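Local coordinates for tailspike protein (Acinetobacter phage vB_ApiP_P1, PDB 6E1R) that is a phage tailspike that probably binds and hydrolyses the capsular polysaccharide of Acinetobacter baumannii, this chain lacking the N-terminal part, at residues G233-V243 and G261-Y272. Numbering follows the deposited sequence.
Sequences GFKAIRSLGVV and GTDDCMIEWDSY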
ATOM      1  N   GLY A 233      12.639 -30.466  -9.154  1.00 43.26           N
ATOM      2  CA  GLY A 233      11.695 -29.443  -8.744  1.00 38.62           C
ATOM      3  C   GLY A 233      12.416 -28.160  -8.384  1.00 44.30           C
ATOM      4  O   GLY A 233      13.611 -28.142  -8.087  1.00 53.74           O
ATOM      5  N   PHE A 234      11.670 -27.059  -8.414  1.00 40.14           N
ATOM      6  CA  PHE A 234      12.204 -25.753  -8.050  1.00 36.25           C
ATOM      7  C   PHE A 234      11.219 -25.063  -7.122  1.00 40.41           C
ATOM      8  O   PHE A 234      10.046 -24.892  -7.472  1.00 40.64           O
ATOM      9  CB  PHE A 234      12.465 -24.888  -9.286  1.00 33.40           C
ATOM     10  CG  PHE A 234      12.746 -23.445  -8.964  1.00 37.14           C
ATOM     11  CD1 PHE A 234      14.000 -23.051  -8.525  1.00 39.05           C
ATOM     12  CD2 PHE A 234      11.758 -22.483  -9.103  1.00 34.56           C
ATOM     13  CE1 PHE A 234      14.263 -21.728  -8.226  1.00 36.95           C
ATOM     14  CE2 PHE A 234      12.015 -21.157  -8.806  1.00 36.16           C
ATOM     15  CZ  PHE A 234      13.270 -20.780  -8.367  1.00 39.75           C
ATOM     16  N   LYS A 235      11.700 -24.660  -5.952  1.00 44.34           N
ATOM     17  CA  LYS A 235      10.931 -23.865  -5.008  1.00 43.11           C
ATOM     18  C   LYS A 235      11.674 -22.560  -4.774  1.00 47.26           C
ATOM     19  O   LYS A 235      12.894 -22.563  -4.581  1.00 46.88           O
ATOM     20  CB  LYS A 235      10.709 -24.612  -3.689  1.00 41.84           C
ATOM     21  CG  LYS A 235       9.946 -23.802  -2.649  1.00 38.65           C
ATOM     22  CD  LYS A 235       9.662 -24.613  -1.396  1.00 39.55           C
ATOM     23  CE  LYS A 235       8.713 -25.763  -1.695  1.00 37.99           C
ATOM     24  NZ  LYS A 235       8.417 -26.583  -0.488  1.00 38.35           N
ATOM     25  N   ALA A 236      10.940 -21.448  -4.800  1.00 42.75           N
ATOM     26  CA  ALA A 236      11.574 -20.143  -4.673  1.00 37.32           C
ATOM     27  C   ALA A 236      12.160 -19.950  -3.280  1.00 37.91           C
ATOM     28  O   ALA A 236      13.357 -19.681  -3.127  1.00 40.33           O
ATOM     29  CB  ALA A 236      10.569 -19.037  -4.999  1.00 35.02           C
ATOM     30  N   ILE A 237      11.331 -20.082  -2.249  1.00 38.96           N
ATOM     31  CA  ILE A 237      11.734 -19.782  -0.880  1.00 35.90           C
ATOM     32  C   ILE A 237      11.182 -20.845   0.062  1.00 39.10           C
ATOM     33  O   ILE A 237      10.019 -21.249  -0.049  1.00 41.18           O
ATOM     34  CB  ILE A 237      11.265 -18.373  -0.454  1.00 32.84           C
ATOM     35  CG1 ILE A 237      11.955 -17.305  -1.305  1.00 32.05           C
ATOM     36  CG2 ILE A 237      11.532 -18.129   1.025  1.00 30.62           C
ATOM     37  CD1 ILE A 237      11.455 -15.914  -1.053  1.00 28.82           C
ATOM     38  N   ARG A 238      12.028 -21.299   0.987  1.00 34.18           N
ATOM     39  CA  ARG A 238      11.628 -22.180   2.086  1.00 37.08           C
ATOM     40  C   ARG A 238      12.335 -21.680   3.339  1.00 43.39           C
ATOM     41  O   ARG A 238      13.538 -21.907   3.507  1.00 46.19           O
ATOM     42  CB  ARG A 238      11.997 -23.637   1.848  1.00 37.80           C
ATOM     43  CG  ARG A 238      11.420 -24.536   2.939  1.00 35.21           C
ATOM     44  CD  ARG A 238      12.135 -25.874   3.046  1.00 42.94           C
ATOM     45  NE  ARG A 238      11.765 -26.877   2.060  1.00 51.98           N
ATOM     46  CZ  ARG A 238      12.394 -28.043   1.945  1.00 53.05           C
ATOM     47  NH1 ARG A 238      13.412 -28.322   2.748  1.00 37.37           N
ATOM     48  NH2 ARG A 238      12.010 -28.926   1.035  1.00 63.57           N
ATOM     49  N   SER A 239      11.600 -21.005   4.211  1.00 37.18           N
ATOM     50  CA  SER A 239      12.156 -20.487   5.455  1.00 36.93           C
ATOM     51  C   SER A 239      11.565 -21.315   6.591  1.00 37.32           C
ATOM     52  O   SER A 239      10.404 -21.134   6.964  1.00 34.52           O
ATOM     53  CB  SER A 239      11.855 -19.000   5.616  1.00 39.79           C
ATOM     54  OG  SER A 239      12.337 -18.265   4.506  1.00 41.25           O
ATOM     55  N   LEU A 240      12.369 -22.213   7.148  1.00 39.26           N
ATOM     56  CA  LEU A 240      11.954 -23.054   8.259  1.00 32.49           C
ATOM     57  C   LEU A 240      12.669 -22.598   9.521  1.00 45.32           C
ATOM     58  O   LEU A 240      13.902 -22.520   9.547  1.00 53.57           O
ATOM     59  CB  LEU A 240      12.248 -24.527   7.977  1.00 33.61           C
ATOM     60  CG  LEU A 240      11.640 -25.091   6.691  1.00 33.01           C
ATOM     61  CD1 LEU A 240      11.808 -26.603   6.631  1.00 34.53           C
ATOM     62  CD2 LEU A 240      10.172 -24.702   6.558  1.00 43.35           C
ATOM     63  N   GLY A 241      11.897 -22.304  10.562  1.00 42.13           N
ATOM     64  CA  GLY A 241      12.473 -21.837  11.805  1.00 41.74           C
ATOM     65  C   GLY A 241      12.058 -22.649  13.013  1.00 36.73           C
ATOM     66  O   GLY A 241      11.658 -23.811  12.887  1.00 37.39           O
ATOM     67  N   VAL A 242      12.152 -22.037  14.191  1.00 40.11           N
ATOM     68  CA  VAL A 242      11.757 -22.651  15.454  1.00 45.81           C
ATOM     69  C   VAL A 242      10.735 -21.736  16.115  1.00 49.76           C
ATOM     70  O   VAL A 242      10.942 -20.519  16.187  1.00 51.00           O
ATOM     71  CB  VAL A 242      12.970 -22.879  16.375  1.00 49.88           C
ATOM     72  CG1 VAL A 242      12.537 -23.475  17.703  1.00 53.76           C
ATOM     73  CG2 VAL A 242      14.001 -23.769  15.692  1.00 52.13           C
ATOM     74  N   VAL A 243       9.636 -22.321  16.597  1.00 45.86           N
ATOM     75  CA  VAL A 243       8.581 -21.521  17.206  1.00 48.18           C
ATOM     76  C   VAL A 243       9.112 -20.846  18.460  1.00 48.51           C
ATOM     77  O   VAL A 243       9.753 -21.482  19.307  1.00 44.12           O
ATOM     78  CB  VAL A 243       7.356 -22.394  17.516  1.00 45.52           C
ATOM     79  CG1 VAL A 243       6.330 -21.606  18.322  1.00 41.98           C
ATOM     80  CG2 VAL A 243       6.736 -22.920  16.232  1.00 45.09           C
ATOM     81  N   GLY A 261       7.319 -22.528 -11.131  1.00 40.67           N
ATOM     82  CA  GLY A 261       7.531 -23.404  -9.995  1.00 39.61           C
ATOM     83  C   GLY A 261       6.998 -24.798 -10.264  1.00 43.61           C
ATOM     84  O   GLY A 261       6.033 -24.985 -11.001  1.00 46.50           O
ATOM     85  N   THR A 262       7.639 -25.799  -9.654  1.00 40.98           N
ATOM     86  CA  THR A 262       7.250 -27.185  -9.889  1.00 43.18           C
ATOM     87  C   THR A 262       7.155 -28.025  -8.624  1.00 44.28           C
ATOM     88  O   THR A 262       6.837 -29.215  -8.722  1.00 45.49           O
ATOM     89  CB  THR A 262       8.227 -27.864 -10.867  1.00 42.20           C
ATOM     90  OG1 THR A 262       9.573 -27.503 -10.533  1.00 48.32           O
ATOM     91  CG2 THR A 262       7.934 -27.443 -12.300  1.00 39.07           C
ATOM     92  N   ASP A 263       7.402 -27.455  -7.451  1.00 41.68           N
ATOM     93  CA  ASP A 263       7.324 -28.189  -6.199  1.00 41.24           C
ATOM     94  C   ASP A 263       5.904 -28.093  -5.642  1.00 44.20           C
ATOM     95  O   ASP A 263       4.964 -27.700  -6.340  1.00 44.71           O
ATOM     96  CB  ASP A 263       8.374 -27.657  -5.224  1.00 40.64           C
ATOM     97  CG  ASP A 263       8.779 -28.684  -4.185  1.00 42.97           C
ATOM     98  OD1 ASP A 263       8.203 -29.792  -4.187  1.00 43.69           O
ATOM     99  OD2 ASP A 263       9.679 -28.384  -3.373  1.00 42.17           O
ATOM    100  N   ASP A 264       5.729 -28.463  -4.370  1.00 44.82           N
ATOM    101  CA  ASP A 264       4.408 -28.376  -3.758  1.00 41.66           C
ATOM    102  C   ASP A 264       3.962 -26.929  -3.602  1.00 42.50           C
ATOM    103  O   ASP A 264       2.760 -26.644  -3.635  1.00 42.78           O
ATOM    104  CB  ASP A 264       4.402 -29.084  -2.404  1.00 46.49           C
ATOM    105  CG  ASP A 264       5.401 -28.490  -1.433  1.00 48.16           C
ATOM    106  OD1 ASP A 264       6.533 -28.182  -1.858  1.00 47.30           O
ATOM    107  OD2 ASP A 264       5.053 -28.336  -0.243  1.00 50.93           O
ATOM    108  N   CYS A 265       4.909 -26.007  -3.435  1.00 39.22           N
ATOM    109  CA  CYS A 265       4.597 -24.589  -3.377  1.00 37.75           C
ATOM    110  C   CYS A 265       5.811 -23.795  -3.838  1.00 39.40           C
ATOM    111  O   CYS A 265       6.907 -24.333  -4.005  1.00 42.10           O
ATOM    112  CB  CYS A 265       4.160 -24.164  -1.971  1.00 35.04           C
ATOM    113  SG  CYS A 265       5.335 -24.570  -0.668  1.00 38.85           S
HETATM  114  N   MSE A 266       5.595 -22.503  -4.053  1.00 35.46           N
HETATM  115  CA  MSE A 266       6.658 -21.616  -4.507  1.00 38.11           C
HETATM  116  C   MSE A 266       7.350 -20.963  -3.316  1.00 38.24           C
HETATM  117  O   MSE A 266       8.576 -20.913  -3.247  1.00 39.48           O
HETATM  118  CB  MSE A 266       6.095 -20.549  -5.450  1.00 40.46           C
HETATM  119  CG  MSE A 266       7.149 -19.773  -6.223  1.00 52.46           C
HETATM  120 SE   MSE A 266       8.272 -20.922  -7.333  1.00 63.94          SE
HETATM  121  CE  MSE A 266       8.798 -19.610  -8.676  1.00 63.95           C
ATOM    122  N   ILE A 267       6.548 -20.470  -2.376  1.00 37.09           N
ATOM    123  CA  ILE A 267       7.038 -19.821  -1.167  1.00 35.39           C
ATOM    124  C   ILE A 267       6.472 -20.563   0.034  1.00 40.35           C
ATOM    125  O   ILE A 267       5.286 -20.907   0.059  1.00 46.24           O
ATOM    126  CB  ILE A 267       6.652 -18.328  -1.128  1.00 28.84           C
ATOM    127  CG1 ILE A 267       7.128 -17.624  -2.400  1.00 28.77           C
ATOM    128  CG2 ILE A 267       7.237 -17.654   0.103  1.00 24.61           C
ATOM    129  CD1 ILE A 267       6.682 -16.184  -2.507  1.00 29.88           C
ATOM    130  N   GLU A 268       7.322 -20.811   1.030  1.00 43.31           N
ATOM    131  CA  GLU A 268       6.924 -21.578   2.201  1.00 40.29           C
ATOM    132  C   GLU A 268       7.677 -21.082   3.425  1.00 39.88           C
ATOM    133  O   GLU A 268       8.889 -20.852   3.367  1.00 45.68           O
ATOM    134  CB  GLU A 268       7.190 -23.075   2.001  1.00 40.51           C
ATOM    135  CG  GLU A 268       6.849 -23.934   3.208  1.00 43.97           C
ATOM    136  CD  GLU A 268       7.106 -25.410   2.968  1.00 52.17           C
ATOM    137  OE1 GLU A 268       7.861 -25.738   2.029  1.00 55.35           O
ATOM    138  OE2 GLU A 268       6.555 -26.241   3.720  1.00 56.16           O
ATOM    139  N   TRP A 269       6.952 -20.917   4.528  1.00 37.14           N
ATOM    140  CA  TRP A 269       7.566 -20.629   5.815  1.00 37.40           C
ATOM    141  C   TRP A 269       6.645 -21.128   6.919  1.00 40.05           C
ATOM    142  O   TRP A 269       5.429 -21.232   6.731  1.00 41.91           O
ATOM    143  CB  TRP A 269       7.869 -19.134   5.995  1.00 36.71           C
ATOM    144  CG  TRP A 269       6.680 -18.274   6.303  1.00 34.32           C
ATOM    145  CD1 TRP A 269       6.200 -17.955   7.540  1.00 36.11           C
ATOM    146  CD2 TRP A 269       5.845 -17.589   5.362  1.00 30.85           C
ATOM    147  NE1 TRP A 269       5.108 -17.130   7.428  1.00 33.37           N
ATOM    148  CE2 TRP A 269       4.870 -16.889   6.101  1.00 33.76           C
ATOM    149  CE3 TRP A 269       5.822 -17.506   3.966  1.00 35.39           C
ATOM    150  CZ2 TRP A 269       3.882 -16.116   5.491  1.00 25.50           C
ATOM    151  CZ3 TRP A 269       4.839 -16.737   3.362  1.00 33.28           C
ATOM    152  CH2 TRP A 269       3.883 -16.053   4.125  1.00 30.69           C
ATOM    153  N   ASP A 270       7.235 -21.449   8.064  1.00 39.20           N
ATOM    154  CA  ASP A 270       6.498 -22.053   9.168  1.00 40.53           C
ATOM    155  C   ASP A 270       6.746 -21.249  10.444  1.00 38.46           C
ATOM    156  O   ASP A 270       7.134 -20.074  10.411  1.00 32.60           O
ATOM    157  CB  ASP A 270       6.893 -23.528   9.324  1.00 44.09           C
ATOM    158  CG  ASP A 270       8.380 -23.716   9.589  1.00 49.16           C
ATOM    159  OD1 ASP A 270       9.111 -22.708   9.681  1.00 47.66           O
ATOM    160  OD2 ASP A 270       8.820 -24.879   9.707  1.00 52.20           O
ATOM    161  N   SER A 271       6.515 -21.894  11.590  1.00 41.08           N
ATOM    162  CA  SER A 271       6.762 -21.330  12.916  1.00 43.65           C
ATOM    163  C   SER A 271       5.947 -20.068  13.178  1.00 44.61           C
ATOM    164  O   SER A 271       6.325 -19.251  14.025  1.00 45.46           O
ATOM    165  CB  SER A 271       8.253 -21.048  13.129  1.00 47.35           C
ATOM    166  OG  SER A 271       9.020 -22.224  12.941  1.00 49.68           O
ATOM    167  N   TYR A 272       4.829 -19.901  12.467  1.00 39.79           N
ATOM    168  CA  TYR A 272       3.960 -18.732  12.614  1.00 38.69           C
ATOM    169  C   TYR A 272       4.725 -17.439  12.335  1.00 35.79           C
ATOM    170  O   TYR A 272       4.584 -16.444  13.049  1.00 36.85           O
ATOM    171  CB  TYR A 272       3.300 -18.702  13.994  1.00 33.98           C
ATOM    172  CG  TYR A 272       2.520 -19.959  14.304  1.00 37.67           C
ATOM    173  CD1 TYR A 272       3.120 -21.028  14.958  1.00 36.34           C
ATOM    174  CD2 TYR A 272       1.187 -20.083  13.931  1.00 38.35           C
ATOM    175  CE1 TYR A 272       2.414 -22.182  15.238  1.00 41.65           C
ATOM    176  CE2 TYR A 272       0.471 -21.236  14.208  1.00 38.81           C
ATOM    177  CZ  TYR A 272       1.090 -22.281  14.861  1.00 41.15           C
ATOM    178  OH  TYR A 272       0.386 -23.430  15.140  1.00 41.10           O
TER
HETATM  179  O   HOH W   1       7.135 -24.800  -6.435  1.00 34.59           O
HETATM  180  O   HOH W   2      10.327 -28.704  -1.060  1.00 26.97           O
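Thr262 and Phe234 open the contact: Thr262 OG1 accepts from Phe234 N at 3.0 Å, and Thr262 N returns only a weak bond to Phe234 O. Next comes a set of carboxylates gathered on the ammonium group of Lys235. Asp263 makes a long bridge to it and also pairs with Arg205. Lys235 keeps its first two side-chain torsions extended and bends at chi3 (-66°), which carries NZ to within 2.8 Å of Asp264 OD1, on the syn lone pair; one water accepts from both Lys235 NZ and Arg238 NH2. Met266, a selenomethionine, turns to the other side, where its methyl CE makes an apolar contact at the edge of the Phe234 ring, 3.6 Å from CE2, and SE stands obliquely to the ring as the Met-aromatic partner. Its carbonyl O takes the bond from Ile237 N, in the carbonyl plane, and a weak one from Ala236 N. Ile267 CG2 then packs 4.1 Å from Ile237 CB, both side chains also touching Trp276. The extended Glu268 completes the charge network, its OE1 2.7 Å from Lys235 NZ, while its backbone O receives Ser239 N at 2.8 Å (N-H...O 167°). Further on, Asp270 OD1 accepts Gly241 N through its syn lone pair at 2.9 Å. Strand axes 4.7 Å apart and 4° from parallel establish a parallel pair, the first two strands of a six-strand face; with other parallel faces (257-259, 273-278) and corners at 236 and 271-272, this fits a parallel beta-helix, as in phage tailspikes.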